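Local coordinates for acyl-CoA dehydrogenase domain protein Tcur3481 (Thermomonospora curvata, PDB 6WY9), which probably oxidises acyl-CoA thioesters using a bound FAD cofactor, at residues 149-154 and 164-169; 236-241 and 313-318; 281-286 and 294-299. All blocks are in the same frame, centred on the assembly; numbering follows the deposited sequence. Where two conformers were deposited one is given.

Contact 1: residues 149-154 and 164-169; sequences GTKAVV and LVSATG
In the beta domain between the helical parts of this acyl-CoA dehydrogenase fold, Lys151 reaches from strand 144-154 across to Ser166 on strand 160-169. The two strands are not paired here; the closest CA atoms, those of Lys151 and Val165, are 8.2 Å apart, and a single long side chain does the bridging. Lys151 folds back at its second and third torsions (-65° and -69°), which bends the chain past Val165 and brings the ammonium to Ser166. That residue offers two acceptors: Lys151 NZ bonds to Ser166 O at 3.0 Å and to Ser166 OG at 3.2 Å. The first bond comes from above the carbonyl plane, 38° out of it. Farther back along the chain, Lys151 CG meets Val165 CG1 at 4.2 Å, the two side chains crossing at a slant. A salt bridge to Glu125 probably balances the charge of the buried ammonium. Lys151 also packs on Pro134 and Cys136 in the loops, while Val165 touches Ala122 on strand 118-122 and Val178 on strand 172-179. Strand 197-203 pairs with strand 144-154, its Leu201 and Leu203 also touch the Lys151 side chain, and Val153 and Val154 form a G1 beta bulge opposite Gly199.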
ATOM      1  N   GLY B 149      10.111  39.167   4.185  1.00 52.97           N
ATOM      2  CA  GLY B 149       9.218  38.061   3.924  1.00 51.26           C
ATOM      3  C   GLY B 149       8.846  37.428   5.249  1.00 52.23           C
ATOM      4  O   GLY B 149       9.034  38.030   6.313  1.00 53.45           O
ATOM      5  N   THR B 150       8.329  36.207   5.163  1.00 51.77           N
ATOM      6  CA  THR B 150       7.985  35.423   6.345  1.00 51.58           C
ATOM      7  C   THR B 150       8.466  34.009   6.121  1.00 49.10           C
ATOM      8  O   THR B 150       8.412  33.515   4.989  1.00 47.68           O
ATOM      9  CB  THR B 150       6.488  35.372   6.564  1.00 54.11           C
ATOM     10  OG1 THR B 150       5.931  34.826   5.377  1.00 55.83           O
ATOM     11  CG2 THR B 150       5.908  36.758   6.735  1.00 55.18           C
ATOM     12  N   LYS B 151       8.895  33.344   7.190  1.00 46.52           N
ATOM     13  CA  LYS B 151       9.230  31.926   7.117  1.00 45.29           C
ATOM     14  C   LYS B 151       8.372  31.166   8.118  1.00 45.27           C
ATOM     15  O   LYS B 151       7.987  31.705   9.167  1.00 46.32           O
ATOM     16  CB  LYS B 151      10.712  31.657   7.417  1.00 45.04           C
ATOM     17  CG  LYS B 151      11.670  32.599   6.720  1.00 45.04           C
ATOM     18  CD  LYS B 151      11.634  32.456   5.167  1.00 46.03           C
ATOM     19  CE  LYS B 151      12.228  31.107   4.684  1.00 43.46           C
ATOM     20  NZ  LYS B 151      12.190  31.046   3.200  1.00 44.14           N
ATOM     21  N   ALA B 152       8.068  29.923   7.791  1.00 41.84           N
ATOM     22  CA  ALA B 152       7.131  29.134   8.574  1.00 41.59           C
ATOM     23  C   ALA B 152       7.855  28.208   9.549  1.00 40.81           C
ATOM     24  O   ALA B 152       8.805  27.511   9.176  1.00 38.82           O
ATOM     25  CB  ALA B 152       6.236  28.294   7.637  1.00 40.12           C
ATOM     26  N   VAL B 153       7.325  28.129  10.777  1.00 40.17           N
ATOM     27  CA  VAL B 153       7.642  27.040  11.698  1.00 40.69           C
ATOM     28  C   VAL B 153       9.141  26.763  11.718  1.00 40.58           C
ATOM     29  O   VAL B 153       9.594  25.634  11.484  1.00 39.90           O
ATOM     30  CB  VAL B 153       6.851  25.736  11.389  1.00 40.93           C
ATOM     31  CG1 VAL B 153       5.355  25.884  11.754  1.00 41.54           C
ATOM     32  CG2 VAL B 153       7.029  25.228   9.938  1.00 40.44           C
ATOM     33  N   VAL B 154       9.911  27.778  12.057  1.00 40.65           N
ATOM     34  CA  VAL B 154      11.347  27.617  12.257  1.00 42.50           C
ATOM     35  C   VAL B 154      11.595  26.786  13.507  1.00 43.14           C
ATOM     36  O   VAL B 154      11.109  27.151  14.586  1.00 43.67           O
ATOM     37  CB  VAL B 154      12.011  29.001  12.372  1.00 42.53           C
ATOM     38  CG1 VAL B 154      13.503  28.856  12.639  1.00 43.44           C
ATOM     39  CG2 VAL B 154      11.683  29.793  11.109  1.00 43.16           C
ATOM     40  N   LEU B 164      20.102  30.585   9.712  1.00 49.90           N
ATOM     41  CA  LEU B 164      20.275  30.581   8.271  1.00 48.63           C
ATOM     42  C   LEU B 164      18.893  30.634   7.629  1.00 48.56           C
ATOM     43  O   LEU B 164      18.061  29.746   7.870  1.00 50.34           O
ATOM     44  CB  LEU B 164      21.037  29.338   7.818  1.00 47.13           C
ATOM     45  CG  LEU B 164      22.372  29.100   8.489  1.00 48.01           C
ATOM     46  CD1 LEU B 164      23.101  27.954   7.822  1.00 48.27           C
ATOM     47  CD2 LEU B 164      23.257  30.421   8.488  1.00 49.31           C
ATOM     48  N   VAL B 165      18.665  31.644   6.791  1.00 46.82           N
ATOM     49  CA  VAL B 165      17.363  31.955   6.197  1.00 44.97           C
ATOM     50  C   VAL B 165      17.493  31.870   4.677  1.00 44.74           C
ATOM     51  O   VAL B 165      18.339  32.559   4.103  1.00 44.93           O
ATOM     52  CB  VAL B 165      16.904  33.376   6.588  1.00 45.55           C
ATOM     53  CG1 VAL B 165      15.587  33.775   5.845  1.00 46.82           C
ATOM     54  CG2 VAL B 165      16.789  33.522   8.100  1.00 45.85           C
ATOM     55  N   SER B 166      16.640  31.068   4.025  1.00 43.97           N
ATOM     56  CA  SER B 166      16.646  31.011   2.570  1.00 44.17           C
ATOM     57  C   SER B 166      15.784  32.148   2.006  1.00 45.77           C
ATOM     58  O   SER B 166      14.722  32.479   2.554  1.00 45.52           O
ATOM     59  CB  SER B 166      16.162  29.622   2.090  1.00 43.52           C
ATOM     60  OG  SER B 166      14.777  29.437   2.317  1.00 41.78           O
ATOM     61  N   ALA B 167      16.280  32.785   0.940  1.00 46.23           N
ATOM     62  CA  ALA B 167      15.627  33.927   0.292  1.00 48.22           C
ATOM     63  C   ALA B 167      16.082  34.018  -1.165  1.00 49.83           C
ATOM     64  O   ALA B 167      17.144  33.511  -1.535  1.00 52.74           O
ATOM     65  CB  ALA B 167      15.936  35.244   1.024  1.00 48.35           C
ATOM     66  N   THR B 168      15.275  34.670  -1.989  1.00 48.89           N
ATOM     67  CA  THR B 168      15.621  34.880  -3.399  1.00 51.55           C
ATOM     68  C   THR B 168      16.112  36.310  -3.602  1.00 55.01           C
ATOM     69  O   THR B 168      15.395  37.280  -3.296  1.00 56.13           O
ATOM     70  CB  THR B 168      14.429  34.544  -4.295  1.00 51.50           C
ATOM     71  OG1 THR B 168      14.136  33.138  -4.145  1.00 50.72           O
ATOM     72  CG2 THR B 168      14.706  34.879  -5.813  1.00 54.41           C
ATOM     73  N   GLY B 169      17.364  36.436  -4.063  1.00 57.35           N
ATOM     74  CA  GLY B 169      17.930  37.716  -4.414  1.00 60.09           C
ATOM     75  C   GLY B 169      17.838  37.981  -5.905  1.00 61.75           C
ATOM     76  O   GLY B 169      17.138  37.275  -6.632  1.00 60.14           O
TER

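Contact 2: residues 236-241 and 313-318; sequences SGALHI and HRTQHL. With FDA (dihydroflavine-adenine dinucleotide), chain C.
Ala238 and Thr315 bring helix 215-248 against helix 295-319 in the C-terminal helical bundle of the acyl-CoA dehydrogenase fold, with their CA atoms 6.5 Å apart. The packing is small against small. The Ala238 CB methyl faces Thr315 OG1 at 3.7 Å, while the other branch, Thr315 CG2, lies over the Ala238 backbone, 3.7 Å from Ala238 O and 4.0 Å from Leu239 N. Thr315 OG1 sits between the backbone N and the carbonyl carbon (chi1 56°), which sets CG2 anti to the carbonyl carbon, where it meets the Ala238 backbone; OG1 makes weak hydrogen bonds back to Val311 O and Val312 O of its helix. Ala238 O, for its part, accepts a bond from Thr242 OG1. Tyr333 of helix 330-340 also packs on Ala238.

The polar interactions of His317 lie at the cofactor and at the subunit interface. Its ND1 and NE2 bond to a polar and an acidic side chain of a neighbouring subunit, so the imidazole is held at both nitrogens next to the dinucleotide's ribose. Replacing His317 by an alanine is likely to leave those two partners without their mate and one side of the ribose less covered. The ribose hydroxyl FDA O3B lies 3.8 Å above the imidazole plane, toward the ring's rim, and donates to the backbone His317 O at 2.9 Å.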
ATOM      1  N   SER B 236      13.363   2.920  14.333  1.00 36.04           N
ATOM      2  CA  SER B 236      14.048   1.825  15.001  1.00 38.88           C
ATOM      3  C   SER B 236      13.623   1.733  16.464  1.00 39.23           C
ATOM      4  O   SER B 236      13.336   0.644  16.974  1.00 38.71           O
ATOM      5  CB  SER B 236      15.573   2.027  14.907  1.00 40.84           C
ATOM      6  OG  SER B 236      15.984   1.980  13.544  1.00 44.25           O
ATOM      7  N   GLY B 237      13.605   2.870  17.158  1.00 38.47           N
ATOM      8  CA  GLY B 237      13.220   2.849  18.562  1.00 38.33           C
ATOM      9  C   GLY B 237      11.769   2.446  18.729  1.00 38.60           C
ATOM     10  O   GLY B 237      11.434   1.664  19.617  1.00 37.90           O
ATOM     11  N   ALA B 238      10.891   2.961  17.859  1.00 37.03           N
ATOM     12  CA  ALA B 238       9.480   2.591  17.911  1.00 37.50           C
ATOM     13  C   ALA B 238       9.311   1.083  17.735  1.00 36.62           C
ATOM     14  O   ALA B 238       8.569   0.428  18.482  1.00 34.68           O
ATOM     15  CB  ALA B 238       8.701   3.349  16.814  1.00 35.76           C
ATOM     16  N   LEU B 239       9.969   0.524  16.717  1.00 34.71           N
ATOM     17  CA  LEU B 239       9.885  -0.917  16.499  1.00 36.21           C
ATOM     18  C   LEU B 239      10.400  -1.696  17.722  1.00 37.28           C
ATOM     19  O   LEU B 239       9.776  -2.677  18.151  1.00 36.78           O
ATOM     20  CB  LEU B 239      10.674  -1.311  15.250  1.00 35.29           C
ATOM     21  CG  LEU B 239      10.594  -2.801  14.917  1.00 35.80           C
ATOM     22  CD1 LEU B 239       9.114  -3.355  14.837  1.00 34.57           C
ATOM     23  CD2 LEU B 239      11.329  -3.083  13.588  1.00 36.04           C
ATOM     24  N   HIS B 240      11.530  -1.268  18.292  1.00 37.79           N
ATOM     25  CA  HIS B 240      12.083  -1.977  19.439  1.00 39.75           C
ATOM     26  C   HIS B 240      11.088  -1.994  20.599  1.00 38.76           C
ATOM     27  O   HIS B 240      10.829  -3.047  21.190  1.00 37.09           O
ATOM     28  CB  HIS B 240      13.420  -1.360  19.864  1.00 43.63           C
ATOM     29  CG  HIS B 240      14.062  -2.075  21.023  1.00 49.64           C
ATOM     30  ND1 HIS B 240      14.704  -3.289  20.888  1.00 51.90           N
ATOM     31  CD2 HIS B 240      14.119  -1.770  22.340  1.00 51.65           C
ATOM     32  CE1 HIS B 240      15.141  -3.694  22.072  1.00 53.33           C
ATOM     33  NE2 HIS B 240      14.794  -2.791  22.970  1.00 52.70           N
ATOM     34  N   ILE B 241      10.497  -0.840  20.918  1.00 37.59           N
ATOM     35  CA  ILE B 241       9.563  -0.764  22.046  1.00 39.29           C
ATOM     36  C   ILE B 241       8.353  -1.660  21.791  1.00 36.96           C
ATOM     37  O   ILE B 241       7.855  -2.358  22.690  1.00 37.34           O
ATOM     38  CB  ILE B 241       9.116   0.702  22.260  1.00 37.96           C
ATOM     39  CG1 ILE B 241      10.236   1.542  22.887  1.00 39.33           C
ATOM     40  CG2 ILE B 241       7.791   0.761  23.147  1.00 37.14           C
ATOM     41  CD1 ILE B 241       9.985   3.044  22.600  1.00 37.50           C
ATOM     42  N   HIS B 313       2.907   4.563  12.327  1.00 33.58           N
ATOM     43  CA  HIS B 313       1.489   4.187  12.340  1.00 33.60           C
ATOM     44  C   HIS B 313       1.296   2.725  12.748  1.00 34.92           C
ATOM     45  O   HIS B 313       0.342   2.388  13.482  1.00 34.02           O
ATOM     46  CB  HIS B 313       0.857   4.428  10.952  1.00 35.39           C
ATOM     47  CG  HIS B 313       0.338   5.829  10.776  1.00 36.72           C
ATOM     48  ND1 HIS B 313      -0.914   6.221  11.234  1.00 37.35           N
ATOM     49  CD2 HIS B 313       0.923   6.944  10.275  1.00 36.19           C
ATOM     50  CE1 HIS B 313      -1.104   7.500  10.940  1.00 38.43           C
ATOM     51  NE2 HIS B 313      -0.017   7.958  10.339  1.00 36.10           N
ATOM     52  N   ARG B 314       2.145   1.821  12.236  1.00 32.81           N
ATOM     53  CA  ARG B 314       1.960   0.420  12.630  1.00 34.34           C
ATOM     54  C   ARG B 314       2.238   0.251  14.124  1.00 35.26           C
ATOM     55  O   ARG B 314       1.525  -0.491  14.802  1.00 34.31           O
ATOM     56  CB  ARG B 314       2.864  -0.525  11.807  1.00 32.74           C
ATOM     57  CG  ARG B 314       2.521  -0.589  10.303  1.00 33.63           C
ATOM     58  CD  ARG B 314       3.069  -1.870   9.623  1.00 35.09           C
ATOM     59  NE  ARG B 314       3.154  -1.683   8.171  1.00 35.01           N
ATOM     60  CZ  ARG B 314       4.177  -1.097   7.581  1.00 35.46           C
ATOM     61  NH1 ARG B 314       5.180  -0.660   8.354  1.00 35.15           N
ATOM     62  NH2 ARG B 314       4.219  -0.957   6.251  1.00 34.67           N
ATOM     63  N   THR B 315       3.256   0.937  14.658  1.00 34.70           N
ATOM     64  CA  THR B 315       3.565   0.710  16.074  1.00 36.38           C
ATOM     65  C   THR B 315       2.496   1.342  16.974  1.00 37.92           C
ATOM     66  O   THR B 315       2.257   0.849  18.082  1.00 39.63           O
ATOM     67  CB  THR B 315       4.995   1.205  16.425  1.00 36.42           C
ATOM     68  OG1 THR B 315       5.148   2.583  16.083  1.00 36.14           O
ATOM     69  CG2 THR B 315       6.113   0.363  15.690  1.00 35.84           C
ATOM     70  N   GLN B 316       1.799   2.392  16.514  1.00 35.41           N
ATOM     71  CA  GLN B 316       0.618   2.829  17.261  1.00 35.16           C
ATOM     72  C   GLN B 316      -0.459   1.751  17.260  1.00 36.08           C
ATOM     73  O   GLN B 316      -0.997   1.373  18.308  1.00 35.25           O
ATOM     74  CB  GLN B 316       0.025   4.108  16.672  1.00 33.47           C
ATOM     75  CG  GLN B 316       0.757   5.389  17.009  1.00 35.55           C
ATOM     76  CD  GLN B 316       1.034   5.553  18.494  1.00 36.85           C
ATOM     77  OE1 GLN B 316       2.200   5.662  18.877  1.00 37.26           O
ATOM     78  NE2 GLN B 316      -0.040   5.621  19.336  1.00 35.63           N
ATOM     79  N   HIS B 317      -0.804   1.263  16.078  1.00 34.72           N
ATOM     80  CA  HIS B 317      -1.894   0.331  15.981  1.00 36.45           C
ATOM     81  C   HIS B 317      -1.642  -0.917  16.835  1.00 36.77           C
ATOM     82  O   HIS B 317      -2.552  -1.398  17.539  1.00 35.29           O
ATOM     83  CB  HIS B 317      -2.118  -0.043  14.504  1.00 35.57           C
ATOM     84  CG  HIS B 317      -3.208  -1.056  14.359  1.00 37.13           C
ATOM     85  ND1 HIS B 317      -4.534  -0.729  14.533  1.00 36.60           N
ATOM     86  CD2 HIS B 317      -3.168  -2.408  14.190  1.00 37.08           C
ATOM     87  CE1 HIS B 317      -5.275  -1.824  14.430  1.00 38.71           C
ATOM     88  NE2 HIS B 317      -4.467  -2.857  14.238  1.00 37.49           N
ATOM     89  N   LEU B 318      -0.421  -1.475  16.757  1.00 36.18           N
ATOM     90  CA  LEU B 318      -0.076  -2.726  17.455  1.00 36.14           C
ATOM     91  C   LEU B 318      -0.154  -2.598  18.983  1.00 37.42           C
ATOM     92  O   LEU B 318      -0.218  -3.617  19.684  1.00 38.60           O
ATOM     93  CB  LEU B 318       1.339  -3.148  17.026  1.00 33.66           C
ATOM     94  CG  LEU B 318       1.348  -3.636  15.570  1.00 35.61           C
ATOM     95  CD1 LEU B 318       2.798  -3.909  15.035  1.00 35.20           C
ATOM     96  CD2 LEU B 318       0.514  -4.936  15.511  1.00 33.22           C
TER
HETATM   97  PA  FDA C 401      -4.950  -5.341  22.783  1.00 36.59           P
HETATM   98  O1A FDA C 401      -3.708  -5.431  23.611  1.00 37.23           O
HETATM   99  O2A FDA C 401      -6.063  -6.387  22.966  1.00 35.31           O
HETATM  100  O5B FDA C 401      -4.505  -5.556  21.163  1.00 38.90           O
HETATM  101  C5B FDA C 401      -3.540  -4.585  20.856  1.00 37.80           C
HETATM  102  C4B FDA C 401      -3.224  -4.739  19.356  1.00 38.75           C
HETATM  103  O4B FDA C 401      -2.886  -6.194  19.162  1.00 38.45           O
HETATM  104  C3B FDA C 401      -4.454  -4.577  18.460  1.00 37.70           C
HETATM  105  O3B FDA C 401      -4.645  -3.271  18.059  1.00 36.38           O
HETATM  106  C2B FDA C 401      -4.046  -5.390  17.244  1.00 38.44           C
HETATM  107  O2B FDA C 401      -2.986  -4.758  16.430  1.00 38.84           O
HETATM  108  C1B FDA C 401      -3.370  -6.654  17.860  1.00 38.35           C
HETATM  109  N9A FDA C 401      -4.252  -7.812  17.999  1.00 38.20           N
HETATM  110  C8A FDA C 401      -5.119  -8.140  19.059  1.00 37.99           C
HETATM  111  N7A FDA C 401      -5.721  -9.309  18.877  1.00 37.47           N
HETATM  112  C5A FDA C 401      -5.249  -9.768  17.667  1.00 36.80           C
HETATM  113  C6A FDA C 401      -5.548 -10.932  16.941  1.00 36.86           C
HETATM  114  N6A FDA C 401      -6.418 -11.850  17.404  1.00 35.35           N
HETATM  115  N1A FDA C 401      -4.956 -11.164  15.750  1.00 36.31           N
HETATM  116  C2A FDA C 401      -4.091 -10.188  15.344  1.00 37.18           C
HETATM  117  N3A FDA C 401      -3.711  -9.021  15.919  1.00 35.39           N
HETATM  118  C4A FDA C 401      -4.316  -8.854  17.105  1.00 37.15           C
HETATM  119  N1  FDA C 401     -13.372   0.538  25.914  1.00 42.49           N
HETATM  120  C2  FDA C 401     -14.522   0.486  26.729  1.00 44.16           C
HETATM  121  O2  FDA C 401     -14.805  -0.563  27.350  1.00 45.25           O
HETATM  122  N3  FDA C 401     -15.289   1.644  26.783  1.00 43.57           N
HETATM  123  C4  FDA C 401     -14.986   2.842  26.097  1.00 41.87           C
HETATM  124  O4  FDA C 401     -15.714   3.818  26.230  1.00 40.31           O
HETATM  125  C4X FDA C 401     -13.794   2.808  25.292  1.00 41.06           C
HETATM  126  N5  FDA C 401     -13.422   3.952  24.585  1.00 40.82           N
HETATM  127  C5X FDA C 401     -12.105   4.097  24.240  1.00 38.59           C
HETATM  128  C6  FDA C 401     -11.592   5.304  23.937  1.00 38.91           C
HETATM  129  C7  FDA C 401     -10.217   5.410  23.609  1.00 39.36           C
HETATM  130  C7M FDA C 401      -9.715   6.701  23.303  1.00 39.63           C
HETATM  131  C8  FDA C 401      -9.406   4.338  23.563  1.00 40.08           C
HETATM  132  C8M FDA C 401      -7.976   4.444  23.211  1.00 40.97           C
HETATM  133  C9  FDA C 401      -9.936   3.089  23.841  1.00 39.73           C
HETATM  134  C9A FDA C 401     -11.278   2.979  24.191  1.00 39.07           C
HETATM  135  N10 FDA C 401     -11.838   1.721  24.474  1.00 40.09           N
HETATM  136  C10 FDA C 401     -13.018   1.707  25.224  1.00 42.37           C
HETATM  137  C1' FDA C 401     -10.937   0.535  24.539  1.00 40.26           C
HETATM  138  C2' FDA C 401     -10.910  -0.250  23.198  1.00 41.26           C
HETATM  139  O2' FDA C 401     -12.064  -0.919  23.015  1.00 41.20           O
HETATM  140  C3' FDA C 401      -9.646  -1.212  23.350  1.00 40.33           C
HETATM  141  O3' FDA C 401      -8.443  -0.471  23.313  1.00 37.90           O
HETATM  142  C4' FDA C 401      -9.669  -2.301  22.288  1.00 41.52           C
HETATM  143  O4' FDA C 401     -10.718  -3.153  22.595  1.00 43.24           O
HETATM  144  C5' FDA C 401      -8.272  -2.977  22.251  1.00 42.98           C
HETATM  145  O5' FDA C 401      -8.059  -3.578  23.494  1.00 40.99           O
HETATM  146  P   FDA C 401      -6.517  -3.299  23.970  1.00 38.70           P
HETATM  147  O1P FDA C 401      -6.382  -1.854  23.977  1.00 37.94           O
HETATM  148  O2P FDA C 401      -6.302  -4.097  25.248  1.00 40.06           O
HETATM  149  O3P FDA C 401      -5.481  -3.846  22.794  1.00 36.40           O

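Contact 3: residues 281-286 and 294-299; sequences WQAVCA and GKAALV
Gln282 O accepts the backbone N of Ala286 at 2.8 Å within helix 260-288. From the facing helix, the Ala296 methyl carbon CB lies 4.3 Å from the same Gln282 O, as a van der Waals neighbour. The contact lies near the turn of a helical hairpin, where helix 260-288 turns back through a short loop into helix 295-319. The short segments run nearly antiparallel, at 157°, with axes 8.1 Å apart at closest.

Alanines make that spacing possible. Ala296 CB reaches 4.0 Å from Ala286 CB, and it also touches the backbone CA of Ala283, so one methyl group sits between two residues a helical turn apart. In return, Ala283 CB lies 3.7 Å from Ala296 O and packs on the CA of Ala297. The backbones come so near that the CA atoms of Ala283 and Ala296 are 4.8 Å apart.

Gly294 takes the N-cap position with a positive phi of 82°, a conformation that suits glycine, and Asp293 OD2 accepts the amide of Lys295. Thr225 of helix 215-248 touches both Ala283 and Ala297. Methyl groups on methyls and on main-chain atoms join the two helices here, so the close approach depends on small side chains, while the backbone amide bonds stay within each helix.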
ATOM      1  N   TRP B 281      22.607   5.750   4.051  1.00 38.49           N
ATOM      2  CA  TRP B 281      24.058   5.729   3.956  1.00 42.97           C
ATOM      3  C   TRP B 281      24.505   5.952   2.524  1.00 41.69           C
ATOM      4  O   TRP B 281      25.573   6.523   2.292  1.00 43.12           O
ATOM      5  CB  TRP B 281      24.577   4.439   4.599  1.00 46.91           C
ATOM      6  CG  TRP B 281      24.459   4.643   6.121  1.00 51.88           C
ATOM      7  CD1 TRP B 281      23.497   4.123   6.962  1.00 51.97           C
ATOM      8  CD2 TRP B 281      25.249   5.546   6.930  1.00 55.76           C
ATOM      9  NE1 TRP B 281      23.689   4.595   8.250  1.00 54.92           N
ATOM     10  CE2 TRP B 281      24.744   5.476   8.253  1.00 58.01           C
ATOM     11  CE3 TRP B 281      26.352   6.376   6.667  1.00 59.26           C
ATOM     12  CZ2 TRP B 281      25.299   6.208   9.310  1.00 61.53           C
ATOM     13  CZ3 TRP B 281      26.910   7.102   7.723  1.00 62.62           C
ATOM     14  CH2 TRP B 281      26.378   7.012   9.027  1.00 63.80           C
ATOM     15  N   GLN B 282      23.661   5.622   1.553  1.00 41.21           N
ATOM     16  CA  GLN B 282      23.987   5.997   0.178  1.00 42.33           C
ATOM     17  C   GLN B 282      23.992   7.518   0.010  1.00 41.64           C
ATOM     18  O   GLN B 282      24.829   8.071  -0.721  1.00 44.58           O
ATOM     19  CB  GLN B 282      22.996   5.315  -0.779  1.00 41.91           C
ATOM     20  CG  GLN B 282      23.181   5.655  -2.254  1.00 46.42           C
ATOM     21  CD  GLN B 282      24.530   5.188  -2.785  1.00 52.38           C
ATOM     22  OE1 GLN B 282      25.038   4.147  -2.388  1.00 53.51           O
ATOM     23  NE2 GLN B 282      25.112   5.965  -3.671  1.00 55.11           N
ATOM     24  N   ALA B 283      23.032   8.209   0.645  1.00 40.03           N
ATOM     25  CA  ALA B 283      23.012   9.666   0.568  1.00 41.19           C
ATOM     26  C   ALA B 283      24.266  10.241   1.197  1.00 42.47           C
ATOM     27  O   ALA B 283      24.888  11.146   0.637  1.00 43.91           O
ATOM     28  CB  ALA B 283      21.768  10.216   1.268  1.00 41.34           C
ATOM     29  N   VAL B 284      24.677   9.693   2.349  1.00 42.62           N
ATOM     30  CA  VAL B 284      25.896  10.188   3.009  1.00 46.46           C
ATOM     31  C   VAL B 284      27.100   9.945   2.117  1.00 49.55           C
ATOM     32  O   VAL B 284      27.890  10.856   1.841  1.00 50.32           O
ATOM     33  CB  VAL B 284      26.071   9.516   4.392  1.00 45.14           C
ATOM     34  CG1 VAL B 284      27.437   9.911   5.023  1.00 46.97           C
ATOM     35  CG2 VAL B 284      24.866   9.836   5.308  1.00 43.85           C
ATOM     36  N   CYS B 285      27.246   8.711   1.622  1.00 54.06           N
ATOM     37  CA  CYS B 285      28.379   8.396   0.766  0.53 57.54           C
ATOM     38  C   CYS B 285      28.392   9.275  -0.480  1.00 58.83           C
ATOM     39  O   CYS B 285      29.459   9.715  -0.931  1.00 61.02           O
ATOM     40  CB  CYS B 285      28.348   6.907   0.411  0.53 58.71           C
ATOM     41  SG  CYS B 285      28.790   5.866   1.835  0.53 59.43           S
ATOM     42  N   ALA B 286      27.211   9.547  -1.051  1.00 54.46           N
ATOM     43  CA  ALA B 286      27.150  10.407  -2.238  1.00 54.79           C
ATOM     44  C   ALA B 286      27.586  11.832  -1.916  1.00 56.76           C
ATOM     45  O   ALA B 286      28.262  12.480  -2.712  1.00 58.97           O
ATOM     46  CB  ALA B 286      25.732  10.413  -2.823  1.00 53.03           C
ATOM     47  N   GLY B 294      21.380  15.634  -6.206  1.00 66.38           N
ATOM     48  CA  GLY B 294      20.293  15.617  -5.252  1.00 64.55           C
ATOM     49  C   GLY B 294      19.452  14.363  -5.216  1.00 66.23           C
ATOM     50  O   GLY B 294      18.598  14.247  -4.329  1.00 59.65           O
ATOM     51  N   LYS B 295      19.645  13.406  -6.134  1.00 38.48           N
ATOM     52  CA  LYS B 295      18.738  12.250  -6.152  1.00 38.33           C
ATOM     53  C   LYS B 295      18.902  11.394  -4.895  1.00 37.99           C
ATOM     54  O   LYS B 295      17.915  10.890  -4.354  1.00 37.62           O
ATOM     55  CB  LYS B 295      18.939  11.413  -7.414  1.00 41.41           C
ATOM     56  CG  LYS B 295      18.445  12.135  -8.688  1.00 45.10           C
ATOM     57  CD  LYS B 295      18.301  11.184  -9.906  1.00 49.43           C
ATOM     58  CE  LYS B 295      19.639  10.756 -10.463  1.00 53.19           C
ATOM     59  NZ  LYS B 295      20.195  11.847 -11.297  1.00 55.42           N
ATOM     60  N   ALA B 296      20.129  11.143  -4.470  1.00 37.91           N
ATOM     61  CA  ALA B 296      20.303  10.197  -3.376  1.00 40.03           C
ATOM     62  C   ALA B 296      19.677  10.735  -2.089  1.00 40.75           C
ATOM     63  O   ALA B 296      19.099   9.973  -1.315  1.00 39.77           O
ATOM     64  CB  ALA B 296      21.784   9.868  -3.182  1.00 38.79           C
ATOM     65  N   ALA B 297      19.807  12.046  -1.840  1.00 43.03           N
ATOM     66  CA  ALA B 297      19.227  12.646  -0.645  1.00 42.77           C
ATOM     67  C   ALA B 297      17.705  12.578  -0.664  1.00 41.88           C
ATOM     68  O   ALA B 297      17.082  12.300   0.371  1.00 41.81           O
ATOM     69  CB  ALA B 297      19.727  14.094  -0.511  1.00 43.43           C
ATOM     70  N   LEU B 298      17.087  12.801  -1.841  1.00 39.09           N
ATOM     71  CA  LEU B 298      15.640  12.700  -1.969  1.00 37.82           C
ATOM     72  C   LEU B 298      15.147  11.272  -1.794  1.00 36.01           C
ATOM     73  O   LEU B 298      14.045  11.068  -1.264  1.00 34.13           O
ATOM     74  CB  LEU B 298      15.183  13.255  -3.331  1.00 39.22           C
ATOM     75  CG  LEU B 298      14.945  14.780  -3.360  1.00 41.85           C
ATOM     76  CD1 LEU B 298      14.827  15.310  -4.813  1.00 41.57           C
ATOM     77  CD2 LEU B 298      13.671  15.137  -2.521  1.00 39.51           C
ATOM     78  N   VAL B 299      15.914  10.280  -2.268  1.00 35.50           N
ATOM     79  CA  VAL B 299      15.558   8.884  -2.028  1.00 34.78           C
ATOM     80  C   VAL B 299      15.604   8.591  -0.530  1.00 35.94           C
ATOM     81  O   VAL B 299      14.677   7.991   0.025  1.00 35.27           O
ATOM     82  CB  VAL B 299      16.480   7.919  -2.817  1.00 35.84           C
ATOM     83  CG1 VAL B 299      16.321   6.483  -2.327  1.00 33.13           C
ATOM     84  CG2 VAL B 299      16.158   7.948  -4.329  1.00 34.70           C
TER

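In the fold
Along the chain contact 1 comes first, in the beta domain, and contacts 2 and 3 follow in the C-terminal helical bundle. Contact 3 falls within the chain span bounded by the segments of contact 2. Both use helix 295-319: contact 3 packs its beginning against helix 260-288, and contact 2 sets its far end against helix 215-248, with about 26 Å between the two centres. That one helix therefore runs from the hairpin turn to the cofactor's ribose. The centre of contact 1 is about 34 Å from that of contact 2, on the opposite side of the chain's centre, and about 25 Å from that of contact 3. None of the three touches another; contact 2 alone reaches the bound dinucleotide.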